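Local coordinates for 11S globulin (Wrightia tinctoria, PDB 5WXU), which probably serves as a seed storage protein, a hexameric 11S globulin that also binds the plant hormone auxin, indole-3-acetic acid, at residues H110-A115 with V151-Q156; D158-P163 with V293-N298. One frame throughout, in Å; residues are numbered along the deposited sequence.

Contact 1 of 2, residues H110-A115 with V151-Q156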
loop_
_atom_site.group_PDB
_atom_site.type_symbol
_atom_site.label_atom_id
_atom_site.label_comp_id
_atom_site.label_asym_id
_atom_site.label_seq_id
_atom_site.Cartn_x
_atom_site.Cartn_y
_atom_site.Cartn_z
ATOM N N HIS B 110 -29.652 23.900 -5.863
ATOM C CA HIS B 110 -29.683 22.625 -5.125
ATOM C C HIS B 110 -30.530 21.628 -5.862
ATOM O O HIS B 110 -31.445 21.950 -6.650
ATOM C CB HIS B 110 -30.101 22.781 -3.652
ATOM C CG HIS B 110 -31.541 23.063 -3.452
ATOM N ND1 HIS B 110 -32.053 24.344 -3.381
ATOM C CD2 HIS B 110 -32.580 22.224 -3.243
ATOM C CE1 HIS B 110 -33.368 24.271 -3.202
ATOM N NE2 HIS B 110 -33.711 22.997 -3.100
ATOM N N GLY B 111 -30.163 20.358 -5.714
ATOM C CA GLY B 111 -30.863 19.343 -6.450
ATOM C C GLY B 111 -30.472 17.936 -6.073
ATOM O O GLY B 111 -30.024 17.729 -4.997
ATOM N N ILE B 112 -30.620 17.012 -7.000
ATOM C CA ILE B 112 -30.359 15.572 -6.719
ATOM C C ILE B 112 -29.349 15.114 -7.765
ATOM O O ILE B 112 -29.387 15.531 -8.977
ATOM C CB ILE B 112 -31.611 14.701 -6.977
ATOM C CG1 ILE B 112 -32.885 15.271 -6.308
ATOM C CG2 ILE B 112 -31.361 13.289 -6.560
ATOM C CD1 ILE B 112 -32.755 15.360 -4.847
ATOM N N LEU B 113 -28.387 14.328 -7.336
ATOM C CA LEU B 113 -27.425 13.761 -8.296
ATOM C C LEU B 113 -27.461 12.289 -8.112
ATOM O O LEU B 113 -27.413 11.805 -6.995
ATOM C CB LEU B 113 -26.027 14.316 -8.034
ATOM C CG LEU B 113 -24.931 13.692 -8.878
ATOM C CD1 LEU B 113 -24.076 14.695 -9.607
ATOM C CD2 LEU B 113 -24.051 12.857 -8.010
ATOM N N GLY B 114 -27.504 11.568 -9.209
ATOM C CA GLY B 114 -27.368 10.116 -9.171
ATOM C C GLY B 114 -26.028 9.722 -9.718
ATOM O O GLY B 114 -25.476 10.374 -10.632
ATOM N N ALA B 115 -25.474 8.641 -9.147
ATOM C CA ALA B 115 -24.236 8.082 -9.632
ATOM C C ALA B 115 -24.366 6.577 -9.474
ATOM O O ALA B 115 -24.792 6.101 -8.411
ATOM C CB ALA B 115 -23.094 8.621 -8.807
ATOM N N VAL B 151 -29.278 8.207 -3.961
ATOM C CA VAL B 151 -29.186 9.476 -4.615
ATOM C C VAL B 151 -28.565 10.460 -3.637
ATOM O O VAL B 151 -28.576 10.213 -2.417
ATOM C CB VAL B 151 -30.543 9.878 -5.244
ATOM C CG1 VAL B 151 -30.853 8.834 -6.353
ATOM C CG2 VAL B 151 -31.685 9.979 -4.227
ATOM N N HIS B 152 -27.967 11.494 -4.191
ATOM C CA HIS B 152 -27.212 12.478 -3.434
ATOM C C HIS B 152 -27.887 13.815 -3.531
ATOM O O HIS B 152 -28.276 14.206 -4.606
ATOM C CB HIS B 152 -25.835 12.538 -3.925
ATOM C CG HIS B 152 -25.106 11.234 -3.864
ATOM N ND1 HIS B 152 -24.307 10.879 -2.808
ATOM C CD2 HIS B 152 -25.072 10.188 -4.731
ATOM C CE1 HIS B 152 -23.796 9.671 -3.035
ATOM N NE2 HIS B 152 -24.280 9.219 -4.168
ATOM N N PHE B 153 -27.961 14.527 -2.401
ATOM C CA PHE B 153 -28.638 15.798 -2.390
ATOM C C PHE B 153 -27.541 16.821 -2.426
ATOM O O PHE B 153 -26.770 16.981 -1.471
ATOM C CB PHE B 153 -29.549 15.881 -1.175
ATOM C CG PHE B 153 -30.570 14.810 -1.175
ATOM C CD1 PHE B 153 -30.266 13.538 -0.692
ATOM C CD2 PHE B 153 -31.784 15.011 -1.779
ATOM C CE1 PHE B 153 -31.190 12.517 -0.748
ATOM C CE2 PHE B 153 -32.722 13.991 -1.837
ATOM C CZ PHE B 153 -32.429 12.751 -1.327
ATOM N N ILE B 154 -27.477 17.541 -3.520
ATOM C CA ILE B 154 -26.390 18.479 -3.787
ATOM C C ILE B 154 -26.865 19.921 -3.605
ATOM O O ILE B 154 -28.068 20.244 -3.753
ATOM C CB ILE B 154 -25.714 18.251 -5.155
ATOM C CG1 ILE B 154 -26.711 18.507 -6.303
ATOM C CG2 ILE B 154 -25.069 16.868 -5.183
ATOM C CD1 ILE B 154 -26.138 18.576 -7.690
ATOM N N ARG B 155 -25.928 20.774 -3.232
ATOM C CA ARG B 155 -26.273 22.208 -3.003
ATOM C C ARG B 155 -25.078 23.040 -3.232
ATOM O O ARG B 155 -23.964 22.521 -3.287
ATOM C CB ARG B 155 -26.819 22.407 -1.569
ATOM C CG ARG B 155 -25.787 22.199 -0.456
ATOM C CD ARG B 155 -26.430 22.190 0.935
ATOM N NE ARG B 155 -25.435 21.681 1.916
ATOM C CZ ARG B 155 -24.574 22.411 2.638
ATOM N NH1 ARG B 155 -24.530 23.751 2.567
ATOM N NH2 ARG B 155 -23.711 21.784 3.435
ATOM N N GLN B 156 -25.302 24.356 -3.341
ATOM C CA GLN B 156 -24.274 25.303 -3.592
ATOM C C GLN B 156 -23.082 25.093 -2.621
ATOM O O GLN B 156 -23.289 24.968 -1.384
ATOM C CB GLN B 156 -24.811 26.761 -3.454
ATOM C CG GLN B 156 -23.750 27.824 -3.746
ATOM C CD GLN B 156 -24.261 29.284 -3.611
ATOM O OE1 GLN B 156 -25.372 29.499 -3.206
ATOM N NE2 GLN B 156 -23.379 30.246 -3.818
HETATM O O HOH W 1 -24.142 6.693 -5.108
#

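Contact 2 of 2, residues D158-P163 with V293-N298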
loop_
_atom_site.group_PDB
_atom_site.type_symbol
_atom_site.label_atom_id
_atom_site.label_comp_id
_atom_site.label_asym_id
_atom_site.label_seq_id
_atom_site.Cartn_x
_atom_site.Cartn_y
_atom_site.Cartn_z
ATOM N N ASP B 158 -20.981 22.467 -2.896
ATOM C CA ASP B 158 -20.562 21.079 -3.090
ATOM C C ASP B 158 -19.554 20.925 -4.197
ATOM O O ASP B 158 -19.651 21.526 -5.251
ATOM C CB ASP B 158 -21.762 20.152 -3.328
ATOM C CG ASP B 158 -22.547 19.841 -2.096
ATOM O OD1 ASP B 158 -22.156 20.168 -1.014
ATOM O OD2 ASP B 158 -23.613 19.177 -2.179
ATOM N N VAL B 159 -18.551 20.073 -3.950
ATOM C CA VAL B 159 -17.650 19.669 -4.949
ATOM C C VAL B 159 -17.849 18.188 -4.983
ATOM O O VAL B 159 -17.697 17.504 -3.972
ATOM C CB VAL B 159 -16.204 20.009 -4.624
ATOM C CG1 VAL B 159 -15.304 19.493 -5.709
ATOM C CG2 VAL B 159 -16.013 21.503 -4.516
ATOM N N ILE B 160 -18.142 17.666 -6.167
ATOM C CA ILE B 160 -18.515 16.261 -6.342
ATOM C C ILE B 160 -17.452 15.614 -7.228
ATOM O O ILE B 160 -17.057 16.181 -8.227
ATOM C CB ILE B 160 -19.870 16.139 -7.106
ATOM C CG1 ILE B 160 -21.004 16.908 -6.414
ATOM C CG2 ILE B 160 -20.321 14.713 -7.333
ATOM C CD1 ILE B 160 -21.957 17.593 -7.388
ATOM N N ALA B 161 -17.020 14.418 -6.885
ATOM C CA ALA B 161 -15.963 13.747 -7.562
ATOM C C ALA B 161 -16.455 12.498 -8.158
ATOM O O ALA B 161 -16.943 11.606 -7.409
ATOM C CB ALA B 161 -14.820 13.420 -6.562
ATOM N N LEU B 162 -16.291 12.335 -9.469
ATOM C CA LEU B 162 -16.756 11.093 -10.133
ATOM C C LEU B 162 -15.722 10.465 -11.037
ATOM O O LEU B 162 -15.075 11.151 -11.820
ATOM C CB LEU B 162 -17.973 11.427 -10.997
ATOM C CG LEU B 162 -19.244 11.864 -10.237
ATOM C CD1 LEU B 162 -20.397 12.325 -11.110
ATOM C CD2 LEU B 162 -19.730 10.758 -9.356
ATOM N N PRO B 163 -15.560 9.134 -10.993
ATOM C CA PRO B 163 -14.672 8.467 -11.908
ATOM C C PRO B 163 -15.167 8.468 -13.344
ATOM O O PRO B 163 -16.400 8.533 -13.644
ATOM C CB PRO B 163 -14.620 7.019 -11.370
ATOM C CG PRO B 163 -15.117 7.146 -9.974
ATOM C CD PRO B 163 -16.115 8.203 -10.001
ATOM N N VAL B 293 -19.403 4.800 -0.913
ATOM C CA VAL B 293 -18.188 5.730 -1.021
ATOM C C VAL B 293 -18.759 7.148 -1.074
ATOM O O VAL B 293 -19.751 7.402 -1.822
ATOM C CB VAL B 293 -17.294 5.343 -2.229
ATOM C CG1 VAL B 293 -18.096 5.267 -3.528
ATOM C CG2 VAL B 293 -16.133 6.311 -2.512
ATOM N N ARG B 294 -18.159 8.061 -0.286
ATOM C CA ARG B 294 -18.575 9.464 -0.263
ATOM C C ARG B 294 -18.082 10.092 -1.567
ATOM O O ARG B 294 -16.921 9.888 -1.989
ATOM C CB ARG B 294 -18.060 10.212 1.012
ATOM C CG ARG B 294 -18.262 11.740 1.190
ATOM C CD ARG B 294 -17.740 12.249 2.593
ATOM N NE ARG B 294 -16.818 13.382 2.457
ATOM C CZ ARG B 294 -15.713 13.565 3.174
ATOM N NH1 ARG B 294 -15.330 12.766 4.144
ATOM N NH2 ARG B 294 -14.961 14.607 2.901
ATOM N N ILE B 295 -18.950 10.886 -2.192
ATOM C CA ILE B 295 -18.682 11.470 -3.511
ATOM C C ILE B 295 -18.443 12.999 -3.454
ATOM O O ILE B 295 -17.894 13.614 -4.395
ATOM C CB ILE B 295 -19.880 11.161 -4.418
ATOM C CG1 ILE B 295 -19.898 9.697 -4.850
ATOM C CG2 ILE B 295 -19.940 12.029 -5.633
ATOM C CD1 ILE B 295 -18.602 9.181 -5.378
ATOM N N LYS B 296 -18.848 13.607 -2.364
ATOM C CA LYS B 296 -18.794 15.061 -2.324
ATOM C C LYS B 296 -18.511 15.620 -0.966
ATOM O O LYS B 296 -18.680 14.936 0.038
ATOM C CB LYS B 296 -20.146 15.616 -2.795
ATOM C CG LYS B 296 -21.286 15.344 -1.881
ATOM C CD LYS B 296 -22.556 15.721 -2.623
ATOM C CE LYS B 296 -23.765 15.729 -1.752
ATOM N NZ LYS B 296 -23.716 16.761 -0.687
ATOM N N GLU B 297 -18.149 16.904 -0.963
ATOM C CA GLU B 297 -18.028 17.678 0.250
ATOM C C GLU B 297 -18.364 19.125 -0.084
ATOM O O GLU B 297 -18.051 19.607 -1.160
ATOM C CB GLU B 297 -16.590 17.568 0.702
ATOM C CG GLU B 297 -16.272 18.207 2.047
ATOM C CD GLU B 297 -15.083 17.597 2.750
ATOM O OE1 GLU B 297 -14.946 16.348 2.728
ATOM O OE2 GLU B 297 -14.245 18.326 3.322
ATOM N N ASN B 298 -18.956 19.791 0.875
ATOM C CA ASN B 298 -19.303 21.211 0.745
ATOM C C ASN B 298 -18.194 22.088 1.295
ATOM O O ASN B 298 -17.688 21.876 2.402
ATOM C CB ASN B 298 -20.658 21.492 1.424
ATOM C CG ASN B 298 -21.209 22.812 1.028
ATOM O OD1 ASN B 298 -20.742 23.841 1.502
ATOM N ND2 ASN B 298 -22.218 22.800 0.165
#

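Contact 1 of 2, residues H110-A115 with V151-Q156
Strand 110-115 and the end of strand 146-155, antiparallel in the N-terminal cupin domain, form this contact; the axes of the two short segments approach to 4.5 Å, with their N-to-C directions at 144°. Four backbone hydrogen bonds fix the register. Leu113 and His152 are a hydrogen-bonded pair: Leu113 N reaches His152 O at 2.7 Å, and His152 N returns to Leu113 O at 2.9 Å, both donors lying in the carbonyl plane. Gly111 and Ile154 form the other hydrogen-bonded pair, with Gly111 N to Ile154 O at 2.9 Å, but here both donors sit above the carbonyl planes. Strand 110-115 is an inner strand of the cupin beta-barrel, since the backbones of Ile112 and Gly114 also bond to Tyr171 and Trp169. On the face carrying Ile112, Val151 and Phe153, Ile112 and Phe153 run side by side, Ile112 CD1 meeting CD2 and CE2 of the Phe153 ring, while Ile112 CG2, anti to the backbone N, lies 3.7 Å from Val151 CB. On the reverse face Leu113 CB packs 3.9 Å from Ile154 CG2. The His152 ring, with CG beside its backbone N (chi1 -58°), turns an edge to Leu113 O; its NE2 hydrogen-bonds a water at 2.7 Å, and ND1 bonds a bound citrate.

Contact 2 of 2, residues D158-P163 with V293-N298
Asp158 gives this contact its polar end, its two carboxylate oxygens each taking a different partner from residues 293-298. OD2 forms a salt bridge with Lys296 NZ at 2.8 Å, and OD1 accepts from Asn298 ND2 at 2.9 Å. Both donors come from above the carboxylate plane, nearly 50° out of it, and the carboxylate and amide planes stand 77° apart. Lys296 CG sits between its backbone N and carbonyl carbon, the crowded position, and the chain bends at its last torsion, bringing NZ back to OD2; on the way Lys296 CB lies 3.9 Å from Ile160 CG1. Beneath the side chains, Val159 N bonds to Glu297 O at 2.9 Å, Glu297 N to Val159 O at 3.1 Å, and Ala161 N to Ile295 O at 2.8 Å, nearly along the C=O axis. Leu162 CD2 meets Ile295 CG2 at 3.9 Å, roughly at right angles. Further out, Arg155 N also bonds Asp158 OD2; strand 102-108 pairs with the other edge of strand 158-162, and 296-298 is the outermost strand of this sheet within the chain. An alanine here, at Asp158, has no carboxylate to receive Lys296 NZ and Asn298 ND2, and its loss would probably loosen this end of the strand pair. With a cation and two N-H donors around it, the buried carboxylate is likely to stay ionised.

Contacts 1 and 2 follow each other along the chain, strand 158-162 coming directly after strand 146-155, and their centres are about 10 Å apart. Residues 296-298 bridge them: Gln156 O of contact 1 lies 2.9 Å from Asn298 ND2 of contact 2, a probable hydrogen bond, and Ile154 CG2 packs 3.8 Å from Lys296 CD. Lys296 NZ also makes a weak hydrogen bond to Phe153 O. Strands 110-115 and 158-162 belong to different sheets of the N-terminal cupin domain, so the two contacts join across its interior, where Ile154 touches Ile160. Citrate, probably picked up from the crystallisation solution, is bound at His152 in contact 1 and at Ile295 in contact 2. Both contacts lie away from the auxin sites.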